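Local coordinates for protein xyloglucan-specific endo-beta-1,4-glucanase GH12 (PDB 4NPR) that probably cleaves internal beta-1,4-glucosidic linkages in xyloglucan, retaining the beta configuration of the sugar and leaving other cell-wall polysaccharides alone, at residues Lys84-Ala89 with Asp218-Thr223; Asp105-Trp110 with Ser192-Met197; Tyr123-Ser128 with Ile139-Gly144; Asn170-Pro175 with Ser183-Ser188. All blocks are in the same frame, centred on the assembly; numbering follows the deposited sequence.

Contact 1: residues Lys84-Ala89 with Asp218-Thr223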
loop_
_atom_site.group_PDB
_atom_site.type_symbol
_atom_site.label_atom_id
_atom_site.label_comp_id
_atom_site.label_asym_id
_atom_site.label_seq_id
_atom_site.Cartn_x
_atom_site.Cartn_y
_atom_site.Cartn_z
ATOM N N LYS A 84 11.564 -1.674 6.069
ATOM C CA LYS A 84 12.719 -1.530 5.270
ATOM C C LYS A 84 12.428 -0.961 3.897
ATOM O O LYS A 84 13.337 -0.464 3.236
ATOM C CB LYS A 84 13.408 -2.894 5.097
ATOM C CG LYS A 84 13.654 -3.675 6.393
ATOM C CD LYS A 84 14.250 -2.759 7.446
ATOM C CE LYS A 84 14.763 -3.589 8.581
ATOM N NZ LYS A 84 13.652 -3.874 9.517
ATOM N N SER A 85 11.193 -1.054 3.429
ATOM C CA SER A 85 10.905 -0.670 2.054
ATOM C C SER A 85 9.409 -0.654 1.748
ATOM O O SER A 85 8.557 -1.030 2.559
ATOM C CB SER A 85 11.598 -1.654 1.097
ATOM O OG SER A 85 11.071 -2.994 1.254
ATOM N N PHE A 86 9.080 -0.199 0.554
ATOM C CA PHE A 86 7.730 -0.225 0.127
ATOM C C PHE A 86 7.714 -0.229 -1.389
ATOM O O PHE A 86 7.374 0.777 -2.023
ATOM C CB PHE A 86 6.962 0.975 0.672
ATOM C CG PHE A 86 5.546 1.030 0.183
ATOM C CD1 PHE A 86 4.710 -0.115 0.279
ATOM C CD2 PHE A 86 5.043 2.176 -0.408
ATOM C CE1 PHE A 86 3.394 -0.093 -0.200
ATOM C CE2 PHE A 86 3.715 2.212 -0.871
ATOM C CZ PHE A 86 2.896 1.076 -0.785
ATOM N N ALA A 87 8.105 -1.377 -1.951
ATOM C CA ALA A 87 7.995 -1.615 -3.368
ATOM C C ALA A 87 6.509 -1.738 -3.677
ATOM O O ALA A 87 5.807 -2.494 -3.038
ATOM C CB ALA A 87 8.687 -2.904 -3.737
ATOM N N ASN A 88 6.074 -1.002 -4.692
ATOM C CA ASN A 88 4.684 -0.789 -4.981
ATOM C C ASN A 88 4.523 -0.381 -6.409
ATOM O O ASN A 88 5.442 0.149 -7.045
ATOM C CB ASN A 88 4.131 0.346 -4.123
ATOM C CG ASN A 88 4.753 1.682 -4.460
ATOM O OD1 ASN A 88 4.172 2.508 -5.165
ATOM N ND2 ASN A 88 5.956 1.899 -3.968
ATOM N N ALA A 89 3.328 -0.615 -6.920
ATOM C CA ALA A 89 2.877 0.011 -8.161
ATOM C C ALA A 89 2.022 1.271 -7.825
ATOM O O ALA A 89 1.025 1.158 -7.141
ATOM C CB ALA A 89 2.048 -0.977 -8.961
ATOM N N ASP A 218 -2.229 10.310 -4.635
ATOM C CA ASP A 218 -1.378 9.135 -4.879
ATOM C C ASP A 218 -2.213 7.880 -4.519
ATOM O O ASP A 218 -2.871 7.872 -3.492
ATOM C CB ASP A 218 -0.068 9.199 -4.038
ATOM C CG ASP A 218 1.121 9.934 -4.773
ATOM O OD1 ASP A 218 1.754 9.339 -5.703
ATOM O OD2 ASP A 218 1.453 11.095 -4.382
ATOM N N VAL A 219 -2.209 6.860 -5.393
ATOM C CA VAL A 219 -2.770 5.544 -5.097
ATOM C C VAL A 219 -1.764 4.438 -5.448
ATOM O O VAL A 219 -1.535 4.117 -6.614
ATOM C CB VAL A 219 -4.068 5.297 -5.864
ATOM C CG1 VAL A 219 -4.668 3.941 -5.505
ATOM C CG2 VAL A 219 -5.041 6.399 -5.566
ATOM N N GLN A 220 -1.206 3.837 -4.406
ATOM C CA GLN A 220 -0.073 2.936 -4.516
ATOM C C GLN A 220 -0.411 1.593 -3.866
ATOM O O GLN A 220 -1.032 1.577 -2.823
ATOM C CB GLN A 220 1.088 3.535 -3.769
ATOM C CG GLN A 220 1.423 4.938 -4.214
ATOM C CD GLN A 220 2.683 5.417 -3.533
ATOM O OE1 GLN A 220 2.670 5.829 -2.376
ATOM N NE2 GLN A 220 3.795 5.312 -4.236
ATOM N N ALA A 221 -0.020 0.484 -4.477
ATOM C CA ALA A 221 -0.253 -0.841 -3.876
ATOM C C ALA A 221 1.044 -1.706 -3.926
ATOM O O ALA A 221 1.666 -1.836 -4.988
ATOM C CB ALA A 221 -1.423 -1.550 -4.548
ATOM N N GLY A 222 1.453 -2.227 -2.755
ATOM C CA GLY A 222 2.644 -3.036 -2.630
ATOM C C GLY A 222 2.766 -3.758 -1.292
ATOM O O GLY A 222 1.762 -4.097 -0.643
ATOM N N THR A 223 4.006 -3.991 -0.871
ATOM C CA THR A 223 4.243 -4.661 0.385
ATOM C C THR A 223 5.311 -3.921 1.203
ATOM O O THR A 223 6.259 -3.389 0.623
ATOM C CB THR A 223 4.672 -6.132 0.155
ATOM O OG1 THR A 223 4.985 -6.769 1.412
ATOM C CG2 THR A 223 5.843 -6.185 -0.735
HETATM O O HOH W 1 8.890 -3.755 -0.313
HETATM O O HOH W 2 -1.772 1.665 -7.500
#
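Ala89 and Ala221 face each other as an antiparallel hydrogen-bonded pair. Ala89 N donates to Ala221 O at 2.8 Å, and Ala221 N returns the bond to Ala89 O at 2.9 Å. Farther along, Thr223 N reaches Ala87 O over a longer 3.2 Å. Between these bonds Asn88 and Gly222 form a non-hydrogen-bonded pair whose CA atoms come within 3.8 Å; Gly222, having no side chain, permits so close an approach. CA-H...O contacts run in the same gap, among them Gly222 CA to Ala87 O.

Water closes both ends of the pairing. One molecule accepts from Ala87 N and donates to Thr223 O and to Ser85 OG, which is also hydrogen-bonded to Gln56 OE1; the other joins Ala89 O to Val219 O.

On one side of the pairing Phe86, Asn88 and Gln220 come together. With CG between the backbone N and the carbonyl carbon (chi1 66°), Asn88 folds its amide back toward its own segment, where ND2 donates to Phe86 O at 2.7 Å. OD1 of Asn88 then lies 3.0 Å from Gln220 NE2, the two amide planes 81° apart. The Phe86 ring turns one face to Asn88 CB and its edge to the other strand: CD1 is 3.6 Å from Thr223 O, and CE2 points toward OE1 of Gln220, whose amide stands almost perpendicular to the ring.

Asn44 ND2 is a second donor to Phe86 O. Strands 87-97 and 215-226 are neighbours inside the larger sheet, flanked by 39-42 and 117-128, while on the reverse face Trp70 and Thr72 of strand 67-77 in the other sheet pack against Ala89 and Thr223.

Contact 2: residues Asp105-Trp110 with Ser192-Met197. With SO4 (sulfate ion), chain C.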
loop_
_atom_site.group_PDB
_atom_site.type_symbol
_atom_site.label_atom_id
_atom_site.label_comp_id
_atom_site.label_asym_id
_atom_site.label_seq_id
_atom_site.Cartn_x
_atom_site.Cartn_y
_atom_site.Cartn_z
ATOM N N ASP A 105 -12.241 1.759 -8.655
ATOM C CA ASP A 105 -12.314 0.300 -8.769
ATOM C C ASP A 105 -10.906 -0.299 -8.792
ATOM O O ASP A 105 -10.048 0.204 -9.487
ATOM C CB ASP A 105 -13.076 -0.123 -10.036
ATOM C CG ASP A 105 -14.579 0.322 -10.029
ATOM O OD1 ASP A 105 -15.095 0.855 -9.003
ATOM O OD2 ASP A 105 -15.234 0.150 -11.095
ATOM N N SER A 106 -10.651 -1.346 -8.004
ATOM C CA SER A 106 -9.330 -2.026 -8.023
ATOM C C SER A 106 -9.480 -3.534 -7.926
ATOM O O SER A 106 -10.328 -4.014 -7.188
ATOM C CB SER A 106 -8.469 -1.564 -6.832
ATOM O OG SER A 106 -7.144 -2.112 -6.859
ATOM N N THR A 107 -8.620 -4.284 -8.602
ATOM C CA THR A 107 -8.588 -5.727 -8.420
ATOM C C THR A 107 -7.150 -6.162 -8.194
ATOM O O THR A 107 -6.263 -5.730 -8.911
ATOM C CB THR A 107 -9.188 -6.477 -9.655
ATOM O OG1 THR A 107 -10.591 -6.153 -9.815
ATOM C CG2 THR A 107 -9.013 -8.039 -9.515
ATOM N N TRP A 108 -6.935 -7.050 -7.223
ATOM C CA TRP A 108 -5.603 -7.394 -6.786
ATOM C C TRP A 108 -5.624 -8.841 -6.379
ATOM O O TRP A 108 -6.470 -9.249 -5.618
ATOM C CB TRP A 108 -5.192 -6.538 -5.571
ATOM C CG TRP A 108 -3.719 -6.467 -5.239
ATOM C CD1 TRP A 108 -2.674 -7.013 -5.947
ATOM C CD2 TRP A 108 -3.118 -5.719 -4.171
ATOM N NE1 TRP A 108 -1.474 -6.693 -5.348
ATOM C CE2 TRP A 108 -1.724 -5.880 -4.273
ATOM C CE3 TRP A 108 -3.627 -4.923 -3.153
ATOM C CZ2 TRP A 108 -0.847 -5.299 -3.387
ATOM C CZ3 TRP A 108 -2.757 -4.334 -2.269
ATOM C CH2 TRP A 108 -1.376 -4.524 -2.392
ATOM N N LYS A 109 -4.669 -9.593 -6.908
ATOM C CA LYS A 109 -4.384 -10.918 -6.485
ATOM C C LYS A 109 -2.886 -11.008 -6.158
ATOM O O LYS A 109 -2.028 -10.646 -6.997
ATOM C CB LYS A 109 -4.721 -11.874 -7.636
ATOM C CG LYS A 109 -4.204 -13.303 -7.447
ATOM C CD LYS A 109 -4.794 -13.867 -6.158
ATOM C CE LYS A 109 -4.657 -15.371 -6.090
ATOM N NZ LYS A 109 -3.290 -15.704 -5.645
ATOM N N TRP A 110 -2.549 -11.503 -4.974
ATOM C CA TRP A 110 -1.140 -11.656 -4.562
ATOM C C TRP A 110 -0.893 -12.924 -3.796
ATOM O O TRP A 110 -1.820 -13.581 -3.311
ATOM C CB TRP A 110 -0.661 -10.488 -3.700
ATOM C CG TRP A 110 -1.463 -10.271 -2.439
ATOM C CD1 TRP A 110 -2.546 -9.518 -2.328
ATOM C CD2 TRP A 110 -1.236 -10.855 -1.127
ATOM N NE1 TRP A 110 -3.051 -9.580 -1.030
ATOM C CE2 TRP A 110 -2.260 -10.395 -0.281
ATOM C CE3 TRP A 110 -0.287 -11.731 -0.603
ATOM C CZ2 TRP A 110 -2.329 -10.720 1.067
ATOM C CZ3 TRP A 110 -0.389 -12.091 0.770
ATOM C CH2 TRP A 110 -1.401 -11.589 1.568
ATOM N N SER A 192 -7.063 -12.274 -2.373
ATOM C CA SER A 192 -7.843 -11.933 -3.592
ATOM C C SER A 192 -8.846 -10.872 -3.231
ATOM O O SER A 192 -9.527 -11.026 -2.215
ATOM C CB SER A 192 -8.631 -13.151 -4.107
ATOM O OG SER A 192 -7.733 -14.139 -4.569
ATOM N N PHE A 193 -8.952 -9.826 -4.054
ATOM C CA PHE A 193 -9.829 -8.685 -3.779
ATOM C C PHE A 193 -10.261 -7.964 -5.041
ATOM O O PHE A 193 -9.462 -7.714 -5.905
ATOM C CB PHE A 193 -9.104 -7.648 -2.886
ATOM C CG PHE A 193 -9.886 -6.347 -2.669
ATOM C CD1 PHE A 193 -10.977 -6.306 -1.811
ATOM C CD2 PHE A 193 -9.516 -5.178 -3.313
ATOM C CE1 PHE A 193 -11.703 -5.131 -1.623
ATOM C CE2 PHE A 193 -10.226 -4.009 -3.140
ATOM C CZ PHE A 193 -11.323 -3.976 -2.297
ATOM N N SER A 194 -11.531 -7.589 -5.095
ATOM C CA SER A 194 -12.067 -6.712 -6.140
ATOM C C SER A 194 -13.122 -5.768 -5.534
ATOM O O SER A 194 -14.101 -6.202 -4.927
ATOM C CB SER A 194 -12.649 -7.526 -7.309
ATOM O OG SER A 194 -13.059 -6.695 -8.384
ATOM N N GLY A 195 -12.894 -4.463 -5.658
ATOM C CA GLY A 195 -13.817 -3.497 -5.055
ATOM C C GLY A 195 -13.591 -2.037 -5.344
ATOM O O GLY A 195 -12.580 -1.644 -5.903
ATOM N N ASP A 196 -14.573 -1.239 -4.943
ATOM C CA ASP A 196 -14.498 0.202 -5.097
ATOM C C ASP A 196 -13.731 0.813 -3.913
ATOM O O ASP A 196 -14.242 0.861 -2.796
ATOM C CB ASP A 196 -15.903 0.829 -5.254
ATOM C CG ASP A 196 -15.829 2.293 -5.646
ATOM O OD1 ASP A 196 -14.699 2.790 -5.673
ATOM O OD2 ASP A 196 -16.843 2.964 -5.956
ATOM N N MET A 197 -12.510 1.299 -4.146
ATOM C CA MET A 197 -11.717 1.878 -3.029
ATOM C C MET A 197 -12.331 3.190 -2.453
ATOM O O MET A 197 -11.868 3.742 -1.464
ATOM C CB MET A 197 -10.274 2.125 -3.442
ATOM C CG MET A 197 -9.429 0.899 -3.769
ATOM S SD MET A 197 -9.483 -0.468 -2.585
ATOM C CE MET A 197 -8.459 0.168 -1.263
HETATM S S SO4 C . -8.911 -6.305 -14.169
HETATM O O1 SO4 C . -9.635 -6.745 -12.948
HETATM O O2 SO4 C . -7.467 -6.247 -13.817
HETATM O O3 SO4 C . -9.154 -7.314 -15.240
HETATM O O4 SO4 C . -9.391 -4.960 -14.627
#
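Thr107 and Ser194 meet through their hydroxyls, OG1 and OG lying 2.9 Å apart in a hydrogen bond that either could donate. Thr107 holds OG1 beside its backbone N (chi1 -64°), whereas Ser194 swings OG away from its own N (chi1 -175°), and the two oxygens converge. A sulfate, probably from the crystallisation liquor, lies beyond: its O1 is 3.3 Å from Thr107 OG1, a weak contact, and Thr67 and Ser239 also bind the ion.

On the same face Lys109 bends at chi2 and lays CD 3.4 Å from Ser192 OG. At the other end the carboxylates of Asp105 and Asp196 stand nearly perpendicular, OD1 to OD1 3.9 Å. Asp196 OD1 also takes Ile104 N and Arg198 N; these two N-H donors probably ease the like-charge approach.

The opposite face is largely apolar and aromatic; Ser106 OG is taken up by Ser239 O and Tyr123 OH. Trp108 meets Tyr123 and Tyr238 edge-to-face. Phe193 runs its ring along its own strand, one face under Gly195 N, while Met197 CG touches Ser106 CB at 4.0 Å.

Paired backbone bonds join Ser106 with Gly195 and Trp108 with Phe193, a regular antiparallel pairing in which 192-196 forms an outermost strand of the smaller sheet of the GH12 beta-jelly roll.

Contact 3: residues Tyr123-Ser128 with Ile139-Gly144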
loop_
_atom_site.group_PDB
_atom_site.type_symbol
_atom_site.label_atom_id
_atom_site.label_comp_id
_atom_site.label_asym_id
_atom_site.label_seq_id
_atom_site.Cartn_x
_atom_site.Cartn_y
_atom_site.Cartn_z
ATOM N N TYR A 123 -2.581 -1.260 0.143
ATOM C CA TYR A 123 -2.776 -0.010 -0.544
ATOM C C TYR A 123 -2.312 1.092 0.388
ATOM O O TYR A 123 -2.497 1.005 1.608
ATOM C CB TYR A 123 -4.236 0.297 -0.885
ATOM C CG TYR A 123 -4.907 -0.658 -1.804
ATOM C CD1 TYR A 123 -5.478 -1.843 -1.317
ATOM C CD2 TYR A 123 -5.000 -0.396 -3.142
ATOM C CE1 TYR A 123 -6.106 -2.741 -2.167
ATOM C CE2 TYR A 123 -5.646 -1.265 -4.003
ATOM C CZ TYR A 123 -6.184 -2.452 -3.524
ATOM O OH TYR A 123 -6.845 -3.324 -4.396
ATOM N N ASP A 124 -1.722 2.123 -0.236
ATOM C CA ASP A 124 -1.347 3.373 0.371
ATOM C C ASP A 124 -1.862 4.547 -0.481
ATOM O O ASP A 124 -1.379 4.779 -1.577
ATOM C CB ASP A 124 0.160 3.415 0.456
ATOM C CG ASP A 124 0.646 4.114 1.688
ATOM O OD1 ASP A 124 -0.197 4.520 2.518
ATOM O OD2 ASP A 124 1.876 4.243 1.840
ATOM N N MET A 125 -2.862 5.262 0.019
ATOM C CA MET A 125 -3.473 6.373 -0.679
ATOM C C MET A 125 -3.333 7.663 0.124
ATOM O O MET A 125 -3.579 7.696 1.326
ATOM C CB MET A 125 -4.936 6.094 -0.894
ATOM C CG MET A 125 -5.198 4.832 -1.679
ATOM S SD MET A 125 -6.977 4.586 -1.769
ATOM C CE MET A 125 -7.233 3.712 -0.231
ATOM N N PHE A 126 -2.982 8.734 -0.565
ATOM C CA PHE A 126 -2.553 9.951 0.059
ATOM C C PHE A 126 -3.459 11.107 -0.330
ATOM O O PHE A 126 -3.859 11.213 -1.499
ATOM C CB PHE A 126 -1.144 10.220 -0.407
ATOM C CG PHE A 126 -0.132 9.307 0.199
ATOM C CD1 PHE A 126 0.332 9.539 1.484
ATOM C CD2 PHE A 126 0.319 8.191 -0.496
ATOM C CE1 PHE A 126 1.257 8.694 2.060
ATOM C CE2 PHE A 126 1.258 7.351 0.054
ATOM C CZ PHE A 126 1.732 7.595 1.349
ATOM N N LEU A 127 -3.803 11.948 0.660
ATOM C CA LEU A 127 -4.576 13.150 0.424
ATOM C C LEU A 127 -3.769 14.413 0.611
ATOM O O LEU A 127 -2.741 14.414 1.319
ATOM C CB LEU A 127 -5.726 13.210 1.374
ATOM C CG LEU A 127 -6.601 11.997 1.243
ATOM C CD1 LEU A 127 -7.740 12.095 2.239
ATOM C CD2 LEU A 127 -7.112 11.936 -0.170
ATOM N N SER A 128 -4.223 15.491 -0.037
ATOM C CA SER A 128 -3.628 16.809 0.153
ATOM C C SER A 128 -4.652 17.904 -0.041
ATOM O O SER A 128 -5.714 17.670 -0.642
ATOM C CB SER A 128 -2.446 17.020 -0.749
ATOM O OG SER A 128 -1.705 18.114 -0.250
ATOM N N ILE A 139 -4.099 7.007 3.963
ATOM C CA ILE A 139 -5.010 5.902 4.185
ATOM C C ILE A 139 -4.420 4.591 3.665
ATOM O O ILE A 139 -4.051 4.453 2.494
ATOM C CB ILE A 139 -6.332 6.172 3.501
ATOM C CG1 ILE A 139 -7.038 7.326 4.193
ATOM C CG2 ILE A 139 -7.230 4.949 3.569
ATOM C CD1 ILE A 139 -6.651 8.675 3.668
ATOM N N MET A 140 -4.314 3.620 4.544
ATOM C CA MET A 140 -3.777 2.343 4.159
ATOM C C MET A 140 -4.875 1.304 4.273
ATOM O O MET A 140 -5.728 1.360 5.155
ATOM C CB MET A 140 -2.607 1.926 5.040
ATOM C CG MET A 140 -1.560 2.986 5.301
ATOM S SD MET A 140 0.047 2.237 5.744
ATOM C CE MET A 140 0.664 1.466 4.244
ATOM N N VAL A 141 -4.809 0.325 3.387
ATOM C CA VAL A 141 -5.713 -0.786 3.440
ATOM C C VAL A 141 -4.877 -2.022 3.345
ATOM O O VAL A 141 -4.300 -2.315 2.300
ATOM C CB VAL A 141 -6.762 -0.728 2.322
ATOM C CG1 VAL A 141 -7.670 -1.926 2.440
ATOM C CG2 VAL A 141 -7.561 0.580 2.425
ATOM N N TRP A 142 -4.790 -2.710 4.473
ATOM C CA TRP A 142 -3.965 -3.896 4.607
ATOM C C TRP A 142 -4.803 -5.132 4.268
ATOM O O TRP A 142 -5.739 -5.502 4.979
ATOM C CB TRP A 142 -3.432 -4.014 6.026
ATOM C CG TRP A 142 -2.413 -2.995 6.445
ATOM C CD1 TRP A 142 -2.315 -1.677 6.039
ATOM C CD2 TRP A 142 -1.373 -3.190 7.380
ATOM N NE1 TRP A 142 -1.250 -1.065 6.645
ATOM C CE2 TRP A 142 -0.658 -1.973 7.483
ATOM C CE3 TRP A 142 -0.957 -4.274 8.136
ATOM C CZ2 TRP A 142 0.462 -1.834 8.313
ATOM C CZ3 TRP A 142 0.172 -4.139 8.965
ATOM C CH2 TRP A 142 0.856 -2.941 9.049
ATOM N N LEU A 143 -4.444 -5.803 3.182
ATOM C CA LEU A 143 -5.031 -7.119 2.922
ATOM C C LEU A 143 -4.291 -8.215 3.657
ATOM O O LEU A 143 -4.804 -9.349 3.816
ATOM C CB LEU A 143 -5.061 -7.376 1.422
ATOM C CG LEU A 143 -5.831 -6.306 0.679
ATOM C CD1 LEU A 143 -5.857 -6.723 -0.753
ATOM C CD2 LEU A 143 -7.252 -6.054 1.196
ATOM N N GLY A 144 -3.088 -7.867 4.112
ATOM C CA GLY A 144 -2.153 -8.854 4.663
ATOM C C GLY A 144 -1.380 -8.261 5.808
ATOM O O GLY A 144 -0.790 -7.202 5.659
#
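Tyr123 opens the pairing with Val141: its N donates to Val141 O at 3.0 Å, and Val141 N returns the bond to Tyr123 O. With CG beside the backbone N (chi1 -62°), the phenol ring presents its edge to Val141 O, sets CD1 4.0 Å from Val141 CB, and extends CE1 toward Leu143 CD1. The hydroxyl reaches across to the facing sheet, where it bonds Ser106 OG.

Asp124 turns to the other face, opposite Met140. OD1 sits 3.5 Å from Met140 CG, and a bend at chi3 (70°) folds the methyl CE back against the same carboxylate. Met140 SD also accepts a weak bond from Trp142 NE1, so the thioether lies between an acid and an indole. Glu138 OE2, a like-charged group, also comes close to Asp124 OD1, and Glu224 touches Met140.

Met125 repeats the hydrogen-bonded pairing, now with Ile139. Met125 N to Ile139 O is nearly straight at 172°, and Ile139 N donates to Met125 O at 2.8 Å. CE of Met125 lies across two branched neighbours, 4.0 Å from Ile139 CG2 and only slightly farther from Val141 CG2.

Leu127 finishes the row, meeting Ile139 methyl to methyl, CD1 to CD1 at 3.9 Å.

This is the hairpin of strands 117-128 and 137-146, in the middle of the larger sheet. Strand 215-226 runs beside the first and 179-186 beside the second; a classic bulge at Leu143 and Gly144, facing Val121, turns the chain. Phe200, Phe201 and Leu204 of helix 198-207 pack against the Met125, Ile139 and Val141 face.

Contact 4: residues Asn170-Pro175 with Ser183-Ser188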
loop_
_atom_site.group_PDB
_atom_site.type_symbol
_atom_site.label_atom_id
_atom_site.label_comp_id
_atom_site.label_asym_id
_atom_site.label_seq_id
_atom_site.Cartn_x
_atom_site.Cartn_y
_atom_site.Cartn_z
ATOM N N ASN A 170 -10.033 -4.005 11.322
ATOM C CA ASN A 170 -9.643 -3.224 12.476
ATOM C C ASN A 170 -9.107 -1.880 11.953
ATOM O O ASN A 170 -8.224 -1.860 11.110
ATOM C CB ASN A 170 -8.537 -3.884 13.238
ATOM C CG ASN A 170 -8.979 -5.123 13.972
ATOM O OD1 ASN A 170 -10.106 -5.269 14.401
ATOM N ND2 ASN A 170 -8.050 -6.036 14.118
ATOM N N LEU A 171 -9.588 -0.769 12.494
ATOM C CA LEU A 171 -9.148 0.553 12.059
ATOM C C LEU A 171 -8.241 1.221 13.090
ATOM O O LEU A 171 -8.609 1.348 14.230
ATOM C CB LEU A 171 -10.350 1.465 11.784
ATOM C CG LEU A 171 -9.950 2.910 11.376
ATOM C CD1 LEU A 171 -9.037 2.868 10.159
ATOM C CD2 LEU A 171 -11.148 3.818 11.091
ATOM N N TYR A 172 -7.105 1.730 12.620
ATOM C CA TYR A 172 -6.117 2.392 13.421
ATOM C C TYR A 172 -5.890 3.818 12.971
ATOM O O TYR A 172 -5.991 4.132 11.790
ATOM C CB TYR A 172 -4.809 1.624 13.298
ATOM C CG TYR A 172 -4.968 0.228 13.775
ATOM C CD1 TYR A 172 -4.819 -0.070 15.115
ATOM C CD2 TYR A 172 -5.337 -0.765 12.914
ATOM C CE1 TYR A 172 -5.010 -1.343 15.598
ATOM C CE2 TYR A 172 -5.549 -2.045 13.363
ATOM C CZ TYR A 172 -5.376 -2.355 14.711
ATOM O OH TYR A 172 -5.611 -3.679 15.175
ATOM N N LEU A 173 -5.518 4.669 13.912
ATOM C CA LEU A 173 -5.140 6.023 13.605
ATOM C C LEU A 173 -3.920 6.491 14.395
ATOM O O LEU A 173 -3.825 6.298 15.606
ATOM C CB LEU A 173 -6.308 6.932 13.920
ATOM C CG LEU A 173 -6.108 8.460 13.886
ATOM C CD1 LEU A 173 -5.714 8.893 12.487
ATOM C CD2 LEU A 173 -7.405 9.105 14.338
ATOM N N GLY A 174 -3.012 7.170 13.722
ATOM C CA GLY A 174 -1.838 7.730 14.386
ATOM C C GLY A 174 -1.082 8.625 13.444
ATOM O O GLY A 174 -1.261 8.551 12.234
ATOM N N PRO A 175 -0.235 9.484 13.984
ATOM C CA PRO A 175 0.604 10.305 13.127
ATOM C C PRO A 175 1.909 9.606 12.715
ATOM O O PRO A 175 2.413 8.751 13.452
ATOM C CB PRO A 175 0.948 11.483 14.040
ATOM C CG PRO A 175 1.034 10.842 15.414
ATOM C CD PRO A 175 -0.095 9.837 15.409
ATOM N N SER A 183 -5.284 3.450 9.126
ATOM C CA SER A 183 -4.951 2.128 8.606
ATOM C C SER A 183 -6.067 1.120 8.834
ATOM O O SER A 183 -6.436 0.854 9.967
ATOM C CB SER A 183 -3.671 1.600 9.242
ATOM O OG SER A 183 -2.557 2.318 8.779
ATOM N N PHE A 184 -6.583 0.574 7.725
ATOM C CA PHE A 184 -7.620 -0.430 7.760
ATOM C C PHE A 184 -6.880 -1.741 7.648
ATOM O O PHE A 184 -6.207 -1.994 6.664
ATOM C CB PHE A 184 -8.579 -0.274 6.580
ATOM C CG PHE A 184 -9.404 0.978 6.627
ATOM C CD1 PHE A 184 -8.865 2.188 6.263
ATOM C CD2 PHE A 184 -10.733 0.935 7.013
ATOM C CE1 PHE A 184 -9.626 3.333 6.311
ATOM C CE2 PHE A 184 -11.502 2.072 7.058
ATOM C CZ PHE A 184 -10.942 3.270 6.708
ATOM N N VAL A 185 -6.975 -2.564 8.667
ATOM C CA VAL A 185 -6.248 -3.806 8.688
ATOM C C VAL A 185 -7.247 -4.946 8.698
ATOM O O VAL A 185 -8.026 -5.108 9.677
ATOM C CB VAL A 185 -5.371 -3.905 9.937
ATOM C CG1 VAL A 185 -4.661 -5.263 9.949
ATOM C CG2 VAL A 185 -4.367 -2.739 9.997
ATOM N N ALA A 186 -7.260 -5.717 7.610
ATOM C CA ALA A 186 -8.263 -6.760 7.474
ATOM C C ALA A 186 -8.075 -7.823 8.552
ATOM O O ALA A 186 -6.945 -8.207 8.860
ATOM C CB ALA A 186 -8.210 -7.376 6.101
ATOM N N GLN A 187 -9.173 -8.249 9.159
ATOM C CA GLN A 187 -9.146 -9.279 10.207
ATOM C C GLN A 187 -8.710 -10.683 9.717
ATOM O O GLN A 187 -8.151 -11.443 10.495
ATOM C CB GLN A 187 -10.524 -9.356 10.889
ATOM C CG GLN A 187 -10.850 -8.063 11.594
ATOM C CD GLN A 187 -12.074 -8.097 12.502
ATOM O OE1 GLN A 187 -13.029 -8.875 12.334
ATOM N NE2 GLN A 187 -12.060 -7.195 13.459
ATOM N N SER A 188 -9.008 -11.026 8.462
ATOM C CA SER A 188 -8.462 -12.218 7.814
ATOM C C SER A 188 -7.535 -11.803 6.716
ATOM O O SER A 188 -7.820 -10.882 5.972
ATOM C CB SER A 188 -9.550 -13.091 7.187
ATOM O OG SER A 188 -10.507 -13.486 8.163
#
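A beta hairpin near one edge of the larger jelly-roll sheet brings Leu171 and Phe184 together as a non-hydrogen-bonded pair, flanked by hydrogen-bonded pairs on both sides. Asn170 and Val185 exchange two backbone bonds, each 2.8 Å between N and O; Tyr172 and Ser183 exchange two more.

Leu171 carries its CG anti to the backbone N (chi1 178°), and this throw puts the methyl CD1 squarely over one face of the Phe184 ring. The CH-pi contact measures 3.8 Å from CD1 to the ring centroid, almost on the normal. Tyr203 of helix 198-207 touches both residues, and Phe200 meets the Phe184 ring edge-to-face, so helix 198-207 packs against this side of the pair.

On the reverse face the Tyr172 ring lies along the pairing. Its CD2 edge comes 3.5 Å from Ser183 O, and CE2 is 3.6 Å from the Val185 methyl CG2.

Past the last strand pair, Gln187 stretches its chain back across the hairpin. Its NE2 donates to Asn170 OD1 at 2.9 Å, with the oxygen in the Gln187 amide plane but the nitrogen 48° out of the Asn170 carbonyl plane.

Contacts 1, 3 and 4 belong to one sheet, whose strands pass from 87-97 through 215-226, 117-128, 137-146 and 179-186 to 167-176. Gln220 O to Asp124 N, 2.7 Å and probably a hydrogen bond, joins contact 1 to contact 3; Trp142 N to Phe184 O, also 2.7 Å and likewise probably a hydrogen bond, joins contact 3 to contact 4. Contact 2 lies in the facing sheet and meets contact 3 through Tyr123, whose OH is 2.8 Å from Ser106 OG, and it meets contact 1 where Trp108 CH2 packs on Gly222 O. In GH12 enzymes the substrate cleft crosses the concave larger sheet, so the face bearing Asp124 and Met140, turned away from helix 198-207, probably lines it.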